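PDB 3AQ9: group 1 truncated hemoglobin from Tetrahymena pyriformis, which binds one heme per subunit and probably holds oxygen on its iron, with a likely part in nitric oxide detoxification. Local coordinates for residues A85-L90 and E106-I111; Y25-A30 and L90-K95; Q5-K10 and D101-E106. The protein carries 1 engineered substitution. All blocks are in the same frame, centred on the assembly; numbering follows the deposited sequence.

Contact 1: residues A85-L90 and E106-I111; sequences AIIENL and EAAKVI. With HEM (protoporphyrin IX containing Fe), chain C.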
loop_
_atom_site.group_PDB
_atom_site.type_symbol
_atom_site.label_atom_id
_atom_site.label_comp_id
_atom_site.label_asym_id
_atom_site.label_seq_id
_atom_site.Cartn_x
_atom_site.Cartn_y
_atom_site.Cartn_z
ATOM N N ALA A 85 8.784 -6.507 0.260
ATOM C CA ALA A 85 8.023 -7.013 -0.884
ATOM C C ALA A 85 6.832 -6.089 -1.168
ATOM O O ALA A 85 6.502 -5.849 -2.330
ATOM C CB ALA A 85 7.490 -8.488 -0.555
ATOM N N ILE A 86 6.169 -5.655 -0.107
ATOM C CA ILE A 86 5.036 -4.707 -0.342
ATOM C C ILE A 86 5.564 -3.453 -1.040
ATOM O O ILE A 86 4.942 -2.983 -2.003
ATOM C CB ILE A 86 4.317 -4.333 0.998
ATOM C CG1 ILE A 86 3.643 -5.589 1.565
ATOM C CG2 ILE A 86 3.398 -3.027 0.810
ATOM C CD1 ILE A 86 2.630 -6.234 0.686
ATOM N N ILE A 87 6.619 -2.834 -0.532
ATOM C CA ILE A 87 7.122 -1.596 -1.200
ATOM C C ILE A 87 7.555 -1.865 -2.623
ATOM O O ILE A 87 7.194 -1.067 -3.553
ATOM C CB ILE A 87 8.367 -1.048 -0.454
ATOM C CG1 ILE A 87 7.940 -0.632 0.945
ATOM C CG2 ILE A 87 9.059 0.091 -1.253
ATOM C CD1 ILE A 87 7.028 0.701 1.030
ATOM N N GLU A 88 8.247 -3.005 -2.858
ATOM C CA GLU A 88 8.638 -3.293 -4.247
ATOM C C GLU A 88 7.414 -3.422 -5.191
ATOM O O GLU A 88 7.454 -2.955 -6.349
ATOM C CB GLU A 88 9.392 -4.608 -4.402
ATOM C CG GLU A 88 10.783 -4.418 -3.673
ATOM C CD GLU A 88 11.518 -5.744 -3.521
ATOM O OE1 GLU A 88 11.098 -6.774 -4.042
ATOM O OE2 GLU A 88 12.569 -5.690 -2.827
ATOM N N ASN A 89 6.401 -4.122 -4.678
ATOM C CA ASN A 89 5.183 -4.280 -5.519
ATOM C C ASN A 89 4.439 -2.973 -5.723
ATOM O O ASN A 89 3.896 -2.744 -6.826
ATOM C CB ASN A 89 4.222 -5.325 -4.944
ATOM C CG ASN A 89 4.763 -6.754 -5.185
ATOM O OD1 ASN A 89 4.908 -7.152 -6.318
ATOM N ND2 ASN A 89 5.033 -7.491 -4.138
ATOM N N LEU A 90 4.400 -2.133 -4.693
ATOM C CA LEU A 90 3.718 -0.794 -4.895
ATOM C C LEU A 90 4.547 0.016 -5.893
ATOM O O LEU A 90 4.015 0.626 -6.804
ATOM C CB LEU A 90 3.653 -0.054 -3.536
ATOM C CG LEU A 90 2.882 1.273 -3.787
ATOM C CD1 LEU A 90 1.471 0.953 -4.277
ATOM C CD2 LEU A 90 2.704 1.944 -2.473
ATOM N N GLU A 106 9.005 9.615 -3.567
ATOM C CA GLU A 106 8.323 10.430 -2.544
ATOM C C GLU A 106 7.250 9.583 -1.838
ATOM O O GLU A 106 7.112 9.611 -0.618
ATOM C CB GLU A 106 7.689 11.698 -3.143
ATOM C CG GLU A 106 8.706 12.855 -3.453
ATOM C CD GLU A 106 9.689 13.137 -2.206
ATOM O OE1 GLU A 106 10.936 12.891 -2.412
ATOM O OE2 GLU A 106 9.296 13.572 -1.029
ATOM N N ALA A 107 6.500 8.801 -2.623
ATOM C CA ALA A 107 5.438 8.037 -2.050
ATOM C C ALA A 107 6.027 6.938 -1.144
ATOM O O ALA A 107 5.546 6.719 0.002
ATOM C CB ALA A 107 4.578 7.323 -3.171
ATOM N N ALA A 108 7.071 6.250 -1.621
ATOM C CA ALA A 108 7.667 5.173 -0.806
ATOM C C ALA A 108 8.228 5.754 0.451
ATOM O O ALA A 108 8.191 5.088 1.502
ATOM C CB ALA A 108 8.755 4.444 -1.533
ATOM N N LYS A 109 8.803 6.942 0.391
ATOM C CA LYS A 109 9.456 7.535 1.635
ATOM C C LYS A 109 8.385 7.821 2.690
ATOM O O LYS A 109 8.665 7.629 3.901
ATOM C CB LYS A 109 10.184 8.837 1.329
ATOM C CG LYS A 109 11.521 8.593 0.642
ATOM C CD LYS A 109 12.290 9.949 0.359
ATOM C CE LYS A 109 12.155 10.943 1.531
ATOM N NZ LYS A 109 13.110 12.110 1.231
ATOM N N VAL A 110 7.168 8.219 2.272
ATOM C CA VAL A 110 6.082 8.407 3.286
ATOM C C VAL A 110 5.700 7.054 3.858
ATOM O O VAL A 110 5.669 6.850 5.055
ATOM C CB VAL A 110 4.830 9.110 2.663
ATOM C CG1 VAL A 110 3.642 9.025 3.654
ATOM C CG2 VAL A 110 5.205 10.632 2.309
ATOM N N ILE A 111 5.444 6.098 2.974
ATOM C CA ILE A 111 4.914 4.774 3.458
ATOM C C ILE A 111 5.958 4.048 4.264
ATOM O O ILE A 111 5.623 3.343 5.252
ATOM C CB ILE A 111 4.552 3.965 2.230
ATOM C CG1 ILE A 111 3.396 4.682 1.553
ATOM C CG2 ILE A 111 4.130 2.431 2.588
ATOM C CD1 ILE A 111 3.103 4.215 0.087
HETATM C CHA HEM C . -4.603 -5.089 6.853
HETATM C CHB HEM C . -0.973 -7.952 5.192
HETATM C CHC HEM C . 1.901 -4.096 4.859
HETATM C CHD HEM C . -2.119 -1.293 5.062
HETATM C C1A HEM C . -3.863 -6.183 6.436
HETATM C C2A HEM C . -4.302 -7.587 6.473
HETATM C C3A HEM C . -3.332 -8.333 5.988
HETATM C C4A HEM C . -2.197 -7.495 5.673
HETATM C CMA HEM C . -3.246 -9.851 5.758
HETATM C CAA HEM C . -5.773 -8.019 6.859
HETATM C CBA HEM C . -6.176 -9.038 7.947
HETATM C CGA HEM C . -7.725 -9.264 7.428
HETATM O O1A HEM C . -8.590 -8.354 7.698
HETATM O O2A HEM C . -8.021 -10.045 6.443
HETATM C C1B HEM C . 0.154 -7.093 5.048
HETATM C C2B HEM C . 1.477 -7.646 4.815
HETATM C C3B HEM C . 2.290 -6.577 4.825
HETATM C C4B HEM C . 1.433 -5.430 4.980
HETATM C CMB HEM C . 1.891 -9.109 4.661
HETATM C CAB HEM C . 3.816 -6.639 4.676
HETATM C CBB HEM C . 4.441 -5.873 5.557
HETATM C C1C HEM C . 1.033 -2.992 4.809
HETATM C C2C HEM C . 1.427 -1.656 4.431
HETATM C C3C HEM C . 0.292 -0.930 4.475
HETATM C C4C HEM C . -0.810 -1.759 4.865
HETATM C CMC HEM C . 2.900 -1.247 4.013
HETATM C CAC HEM C . 0.064 0.584 4.109
HETATM C CBC HEM C . 1.094 1.422 4.004
HETATM C C1D HEM C . -3.129 -2.105 5.595
HETATM C C2D HEM C . -4.453 -1.594 5.835
HETATM C C3D HEM C . -5.167 -2.724 6.386
HETATM C C4D HEM C . -4.218 -3.788 6.417
HETATM C CMD HEM C . -5.048 -0.193 5.627
HETATM C CAD HEM C . -6.615 -2.745 6.797
HETATM C CBD HEM C . -6.865 -2.315 8.179
HETATM C CGD HEM C . -8.394 -2.256 8.402
HETATM O O1D HEM C . -8.834 -1.617 9.354
HETATM O O2D HEM C . -9.140 -3.115 7.764
HETATM N NA HEM C . -2.566 -6.209 5.946
HETATM N NB HEM C . 0.028 -5.698 5.193
HETATM N NC HEM C . -0.303 -3.035 5.078
HETATM N ND HEM C . -2.956 -3.484 5.887
HETATM FE FE HEM C . -1.442 -4.620 5.559
HETATM O O HOH W 1 -2.004 -4.690 3.429
#
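Ile-87 and Ile-111 reach across the gap between two nearly antiparallel helices and, with Leu-90, make an entirely apolar contact. The axes of the two segments stay 10.8 Å apart at closest approach, their directions 156° apart, so the space is bridged by branch ends and not by backbone. Ile-87 has CG1 beside its backbone N (chi1 -64°), and a further bend at chi2 carries CD1 across to Ile-111, whose CG2 it meets at 3.7 Å; the two side chains run past one another in opposite senses. The other branch of Ile-87 touches more lightly, with CG2 4.4 Å from Ala-108 CB. Ile-111 divides its work between its branches. Its extended arm ends in CD1, which presses on Leu-90 CD2 at 3.4 Å, tighter than normal van der Waals contact and a sign of close packing. Its CG2, already against Ile-87, also lies 3.5 Å from CBC, the end carbon of one heme vinyl group. One methyl thus joins the interhelical seam to the porphyrin edge. On the 85-90 side, Ile-86 CG1 approaches CAB of the other vinyl at 3.3 Å, on the face where water 1 is bound to the iron at 2.2 Å. These neighbours make the contact one wall of the heme pocket. Helices 80-96 and 101-112 correspond to the G and H pair of the two-on-two globin fold; helix 13-28 covers Ile-86 through Phe-24 and Val-28, while helix 43-57 closes over Ile-111 through Leu-54.

Contact 2: residues Y25-A30 and L90-K95; sequences YKKVLA and LAATLK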
loop_
_atom_site.group_PDB
_atom_site.type_symbol
_atom_site.label_atom_id
_atom_site.label_comp_id
_atom_site.label_asym_id
_atom_site.label_seq_id
_atom_site.Cartn_x
_atom_site.Cartn_y
_atom_site.Cartn_z
ATOM N N TYR A 25 -2.523 -5.217 -5.682
ATOM C CA TYR A 25 -2.883 -6.593 -5.173
ATOM C C TYR A 25 -2.703 -7.678 -6.226
ATOM O O TYR A 25 -2.464 -8.827 -5.821
ATOM C CB TYR A 25 -4.312 -6.614 -4.575
ATOM C CG TYR A 25 -4.155 -6.173 -3.139
ATOM C CD1 TYR A 25 -4.669 -4.961 -2.683
ATOM C CD2 TYR A 25 -3.393 -6.994 -2.271
ATOM C CE1 TYR A 25 -4.375 -4.534 -1.357
ATOM C CE2 TYR A 25 -3.173 -6.614 -1.022
ATOM C CZ TYR A 25 -3.653 -5.423 -0.578
ATOM O OH TYR A 25 -3.273 -5.264 0.747
ATOM N N LYS A 26 -2.914 -7.429 -7.532
ATOM C CA LYS A 26 -2.615 -8.487 -8.490
ATOM C C LYS A 26 -1.142 -8.903 -8.333
ATOM O O LYS A 26 -0.818 -10.105 -8.440
ATOM C CB LYS A 26 -2.873 -7.975 -9.946
ATOM C CG LYS A 26 -2.525 -8.916 -11.051
ATOM C CD LYS A 26 -2.710 -8.169 -12.356
ATOM C CE LYS A 26 -2.654 -8.900 -13.687
ATOM N NZ LYS A 26 -1.469 -9.708 -13.677
ATOM N N LYS A 27 -0.248 -7.946 -8.088
ATOM C CA LYS A 27 1.169 -8.342 -7.982
ATOM C C LYS A 27 1.385 -8.998 -6.635
ATOM O O LYS A 27 2.075 -10.013 -6.556
ATOM C CB LYS A 27 2.047 -7.067 -8.038
ATOM C CG LYS A 27 1.984 -6.541 -9.527
ATOM C CD LYS A 27 2.971 -5.289 -9.546
ATOM C CE LYS A 27 2.861 -4.582 -10.956
ATOM N NZ LYS A 27 3.357 -5.423 -12.049
ATOM N N VAL A 28 0.826 -8.407 -5.571
ATOM C CA VAL A 28 1.061 -9.016 -4.208
ATOM C C VAL A 28 0.528 -10.456 -4.160
ATOM O O VAL A 28 1.200 -11.345 -3.593
ATOM C CB VAL A 28 0.344 -8.128 -3.148
ATOM C CG1 VAL A 28 0.152 -8.844 -1.797
ATOM C CG2 VAL A 28 1.116 -6.796 -2.928
ATOM N N LEU A 29 -0.638 -10.708 -4.771
ATOM C CA LEU A 29 -1.224 -12.038 -4.698
ATOM C C LEU A 29 -0.526 -13.040 -5.597
ATOM O O LEU A 29 -0.887 -14.228 -5.590
ATOM C CB LEU A 29 -2.747 -11.963 -5.096
ATOM C CG LEU A 29 -3.549 -11.141 -4.048
ATOM C CD1 LEU A 29 -5.087 -10.870 -4.507
ATOM C CD2 LEU A 29 -3.595 -11.798 -2.591
ATOM N N ALA A 30 0.481 -12.591 -6.354
ATOM C CA ALA A 30 1.326 -13.480 -7.171
ATOM C C ALA A 30 2.752 -13.571 -6.589
ATOM O O ALA A 30 3.647 -14.233 -7.161
ATOM C CB ALA A 30 1.376 -13.021 -8.620
ATOM N N LEU A 90 4.400 -2.133 -4.693
ATOM C CA LEU A 90 3.718 -0.794 -4.895
ATOM C C LEU A 90 4.547 0.016 -5.893
ATOM O O LEU A 90 4.015 0.626 -6.804
ATOM C CB LEU A 90 3.653 -0.054 -3.536
ATOM C CG LEU A 90 2.882 1.273 -3.787
ATOM C CD1 LEU A 90 1.471 0.953 -4.277
ATOM C CD2 LEU A 90 2.704 1.944 -2.473
ATOM N N ALA A 91 5.877 0.022 -5.746
ATOM C CA ALA A 91 6.698 0.782 -6.710
ATOM C C ALA A 91 6.520 0.281 -8.117
ATOM O O ALA A 91 6.378 1.115 -9.028
ATOM C CB ALA A 91 8.211 0.747 -6.299
ATOM N N ALA A 92 6.506 -1.039 -8.288
ATOM C CA ALA A 92 6.379 -1.653 -9.658
ATOM C C ALA A 92 4.977 -1.253 -10.258
ATOM O O ALA A 92 4.857 -0.987 -11.462
ATOM C CB ALA A 92 6.540 -3.086 -9.592
ATOM N N THR A 93 3.970 -1.215 -9.363
ATOM C CA THR A 93 2.593 -0.838 -9.790
ATOM C C THR A 93 2.589 0.602 -10.327
ATOM O O THR A 93 2.046 0.914 -11.401
ATOM C CB THR A 93 1.627 -0.948 -8.577
ATOM O OG1 THR A 93 1.559 -2.360 -8.237
ATOM C CG2 THR A 93 0.215 -0.454 -8.947
ATOM N N LEU A 94 3.126 1.500 -9.496
ATOM C CA LEU A 94 3.138 2.915 -9.916
ATOM C C LEU A 94 3.963 3.107 -11.193
ATOM O O LEU A 94 3.587 3.915 -12.040
ATOM C CB LEU A 94 3.703 3.758 -8.735
ATOM C CG LEU A 94 2.832 3.783 -7.444
ATOM C CD1 LEU A 94 3.405 4.685 -6.419
ATOM C CD2 LEU A 94 1.371 4.254 -7.690
ATOM N N LYS A 95 5.083 2.345 -11.341
ATOM C CA LYS A 95 5.930 2.485 -12.560
ATOM C C LYS A 95 5.052 2.083 -13.736
ATOM O O LYS A 95 5.049 2.727 -14.838
ATOM C CB LYS A 95 7.108 1.448 -12.493
ATOM C CG LYS A 95 8.210 1.674 -13.589
ATOM C CD LYS A 95 8.775 3.165 -13.284
ATOM C CE LYS A 95 9.560 3.958 -14.401
ATOM N NZ LYS A 95 10.792 3.137 -14.707
#
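Lys-27 lays its CE over one face of the flat peptide group joining Ala-92 to Thr-93: CE is 4.0 Å from Ala-92 C and stands above the peptide plane, about 20° off its normal. Two substituents rise on that same face at opposite ends of the peptide and flank the lysine. At one end stands the methyl of Ala-92, with CB 4.2 Å from Lys-27 CD. At the other is the hydroxyl of Thr-93, whose OG1 is 3.5 Å from the same CD, a carbon-oxygen packing contact. The lysine methylenes therefore rest in a shallow groove on the helix surface. Its carbon chain is extended as far as CE and turns only at the last torsion (chi4 -66°), which swings NZ out of the groove to a salt bridge with Glu-96, one turn beyond Thr-93. The threonine hydroxyl is occupied too. With OG1 beside the backbone N (chi1 -66°), it lies close enough to the preceding helical turn to donate to the carbonyl oxygen of Asn-89, a bond that should fix its rotation and satisfy a buried polar atom. The side chains of Lys-27 and Thr-93 run by one another in opposing senses, their CA atoms 7.8 Å apart. Deeper between the helices the lining turns apolar, where Leu-90 meets Phe-24 and Thr-93 also touches Leu-23. Aliphatic lysine carbons laid along the rim, with the charge paired at the end, here close the outer side of the packing between helices 13-28 and 80-96, the B and G helices of the truncated globin fold.

Contact 3: residues Q5-K10 and D101-E106; sequences QTIYEK and DAVINE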
loop_
_atom_site.group_PDB
_atom_site.type_symbol
_atom_site.label_atom_id
_atom_site.label_comp_id
_atom_site.label_asym_id
_atom_site.label_seq_id
_atom_site.Cartn_x
_atom_site.Cartn_y
_atom_site.Cartn_z
ATOM N N GLN A 5 0.789 20.716 -4.300
ATOM C CA GLN A 5 0.722 19.551 -5.271
ATOM C C GLN A 5 1.105 18.412 -4.228
ATOM O O GLN A 5 2.199 18.388 -3.618
ATOM C CB GLN A 5 1.706 19.850 -6.425
ATOM C CG GLN A 5 1.888 18.902 -7.581
ATOM C CD GLN A 5 0.725 18.862 -8.528
ATOM O OE1 GLN A 5 -0.342 19.359 -8.200
ATOM N NE2 GLN A 5 0.905 18.231 -9.693
ATOM N N THR A 6 0.135 17.588 -3.891
ATOM C CA THR A 6 0.401 16.523 -2.958
ATOM C C THR A 6 0.904 15.316 -3.823
ATOM O O THR A 6 0.764 15.354 -5.061
ATOM C CB THR A 6 -0.911 16.099 -2.310
ATOM O OG1 THR A 6 -1.850 15.786 -3.348
ATOM C CG2 THR A 6 -1.497 17.239 -1.364
ATOM N N ILE A 7 1.488 14.313 -3.190
ATOM C CA ILE A 7 1.910 13.100 -3.925
ATOM C C ILE A 7 0.683 12.456 -4.567
ATOM O O ILE A 7 0.738 12.037 -5.738
ATOM C CB ILE A 7 2.637 12.113 -2.969
ATOM C CG1 ILE A 7 3.940 12.782 -2.531
ATOM C CG2 ILE A 7 2.800 10.726 -3.691
ATOM C CD1 ILE A 7 4.518 11.928 -1.208
ATOM N N TYR A 8 -0.405 12.407 -3.829
ATOM C CA TYR A 8 -1.671 11.972 -4.411
ATOM C C TYR A 8 -2.035 12.687 -5.716
ATOM O O TYR A 8 -2.374 11.992 -6.704
ATOM C CB TYR A 8 -2.773 12.208 -3.395
ATOM C CG TYR A 8 -4.201 11.929 -3.889
ATOM C CD1 TYR A 8 -4.609 10.571 -3.830
ATOM C CD2 TYR A 8 -5.136 12.982 -4.131
ATOM C CE1 TYR A 8 -5.884 10.270 -4.183
ATOM C CE2 TYR A 8 -6.492 12.638 -4.478
ATOM C CZ TYR A 8 -6.750 11.196 -4.374
ATOM O OH TYR A 8 -7.963 10.597 -4.617
ATOM N N GLU A 9 -1.935 14.027 -5.762
ATOM C CA GLU A 9 -2.276 14.692 -7.043
ATOM C C GLU A 9 -1.207 14.318 -8.128
ATOM O O GLU A 9 -1.543 14.132 -9.337
ATOM C CB GLU A 9 -2.273 16.172 -6.795
ATOM C CG GLU A 9 -3.422 16.612 -6.009
ATOM C CD GLU A 9 -3.344 18.130 -5.656
ATOM O OE1 GLU A 9 -2.348 18.640 -5.132
ATOM O OE2 GLU A 9 -4.283 18.835 -5.996
ATOM N N LYS A 10 0.064 14.225 -7.685
ATOM C CA LYS A 10 1.124 13.963 -8.629
ATOM C C LYS A 10 0.937 12.566 -9.259
ATOM O O LYS A 10 1.317 12.377 -10.426
ATOM C CB LYS A 10 2.477 14.083 -7.939
ATOM C CG LYS A 10 2.926 15.544 -7.749
ATOM C CD LYS A 10 4.066 15.593 -6.692
ATOM C CE LYS A 10 4.762 17.005 -6.581
ATOM N NZ LYS A 10 5.895 16.625 -5.678
ATOM N N ASP A 101 9.984 8.029 -11.567
ATOM C CA ASP A 101 10.746 7.532 -10.407
ATOM C C ASP A 101 10.716 8.523 -9.225
ATOM O O ASP A 101 10.607 8.100 -8.055
ATOM C CB ASP A 101 12.180 7.209 -10.758
ATOM C CG ASP A 101 12.311 6.061 -11.759
ATOM O OD1 ASP A 101 11.447 5.149 -11.825
ATOM O OD2 ASP A 101 13.311 6.102 -12.501
ATOM N N ALA A 102 10.753 9.824 -9.542
ATOM C CA ALA A 102 10.860 10.829 -8.436
ATOM C C ALA A 102 9.622 10.785 -7.563
ATOM O O ALA A 102 9.729 10.807 -6.308
ATOM C CB ALA A 102 11.107 12.252 -8.938
ATOM N N VAL A 103 8.435 10.652 -8.193
ATOM C CA VAL A 103 7.195 10.622 -7.435
ATOM C C VAL A 103 7.041 9.278 -6.722
ATOM O O VAL A 103 6.589 9.203 -5.556
ATOM C CB VAL A 103 5.973 10.967 -8.376
ATOM C CG1 VAL A 103 4.632 10.669 -7.629
ATOM C CG2 VAL A 103 6.170 12.474 -8.793
ATOM N N ILE A 104 7.456 8.192 -7.381
ATOM C CA ILE A 104 7.386 6.920 -6.703
ATOM C C ILE A 104 8.239 6.995 -5.438
ATOM O O ILE A 104 7.856 6.488 -4.377
ATOM C CB ILE A 104 7.906 5.782 -7.579
ATOM C CG1 ILE A 104 6.901 5.594 -8.793
ATOM C CG2 ILE A 104 7.967 4.465 -6.762
ATOM C CD1 ILE A 104 7.530 4.692 -9.808
ATOM N N ASN A 105 9.387 7.640 -5.539
ATOM C CA ASN A 105 10.273 7.670 -4.328
ATOM C C ASN A 105 9.657 8.498 -3.207
ATOM O O ASN A 105 9.782 8.134 -2.031
ATOM C CB ASN A 105 11.641 8.256 -4.713
ATOM C CG ASN A 105 12.445 7.288 -5.620
ATOM O OD1 ASN A 105 12.158 6.039 -5.657
ATOM N ND2 ASN A 105 13.461 7.839 -6.359
ATOM N N GLU A 106 9.005 9.615 -3.567
ATOM C CA GLU A 106 8.323 10.430 -2.544
ATOM C C GLU A 106 7.250 9.583 -1.838
ATOM O O GLU A 106 7.112 9.611 -0.618
ATOM C CB GLU A 106 7.689 11.698 -3.143
ATOM C CG GLU A 106 8.706 12.855 -3.453
ATOM C CD GLU A 106 9.689 13.137 -2.206
ATOM O OE1 GLU A 106 10.936 12.891 -2.412
ATOM O OE2 GLU A 106 9.296 13.572 -1.029
#
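Ile-7 holds CG1 beside its backbone N (chi1 -66°) and extends CD1 beyond it (chi2 165°), a shape that delivers the methyl to Glu-106 on the facing helix. This is where the short N-terminal helix 7-11, the reduced A helix of a truncated globin, leans on helix 101-112. Ile-7 CD1 lies 3.5 Å from the backbone O of Glu-106 and 3.7 Å from its CB, the two side chains set roughly perpendicular to each other. The second branch, Ile-7 CG2, meets Val-103 CG1 at 4.3 Å. One turn later, Lys-10 rests CB against the fork of Val-103, 4.0 Å from CG1 and 4.1 Å from CG2, so the valine touches both residues. The contact lies at the surface, and the charged ends of Lys-10 and Glu-106 do not meet: Glu-106 bends at chi2, and Lys-10 NZ remains 6.5 Å from Glu-106 OE2. Ile-7 also packs on Ala-107 and Val-110 farther along the same helix. Its own helix is started by a capping box, in which Glu-9 N donates to Thr-6 OG1 at 3.0 Å and Thr-6 N donates in return to the anti lone pair of Glu-9 OE1, also at 3.0 Å.

Helix 80-96 serves contacts 1 and 2, whose segments overlap at Leu-90, and helix 101-112 serves contacts 1 and 3, which overlap at Glu-106; of these two residues, Leu-90 packs across contact 1 alone and Glu-106 across contact 3 alone. Contact 1 is the middle member, about 10 and 11 Å between centres from the other two. The chemistry varies with place in the fold. Contacts 1 and 2 are partly buried: the first is purely hydrocarbon and borders the heme, the second mixes lysine methylenes with a hydroxyl and a peptide face. Contact 3, at the surface, combines branched aliphatic groups with the stems of charged residues. Contacts 2 and 3 are still linked by Ile-104, which packs on Ala-91 and Leu-94.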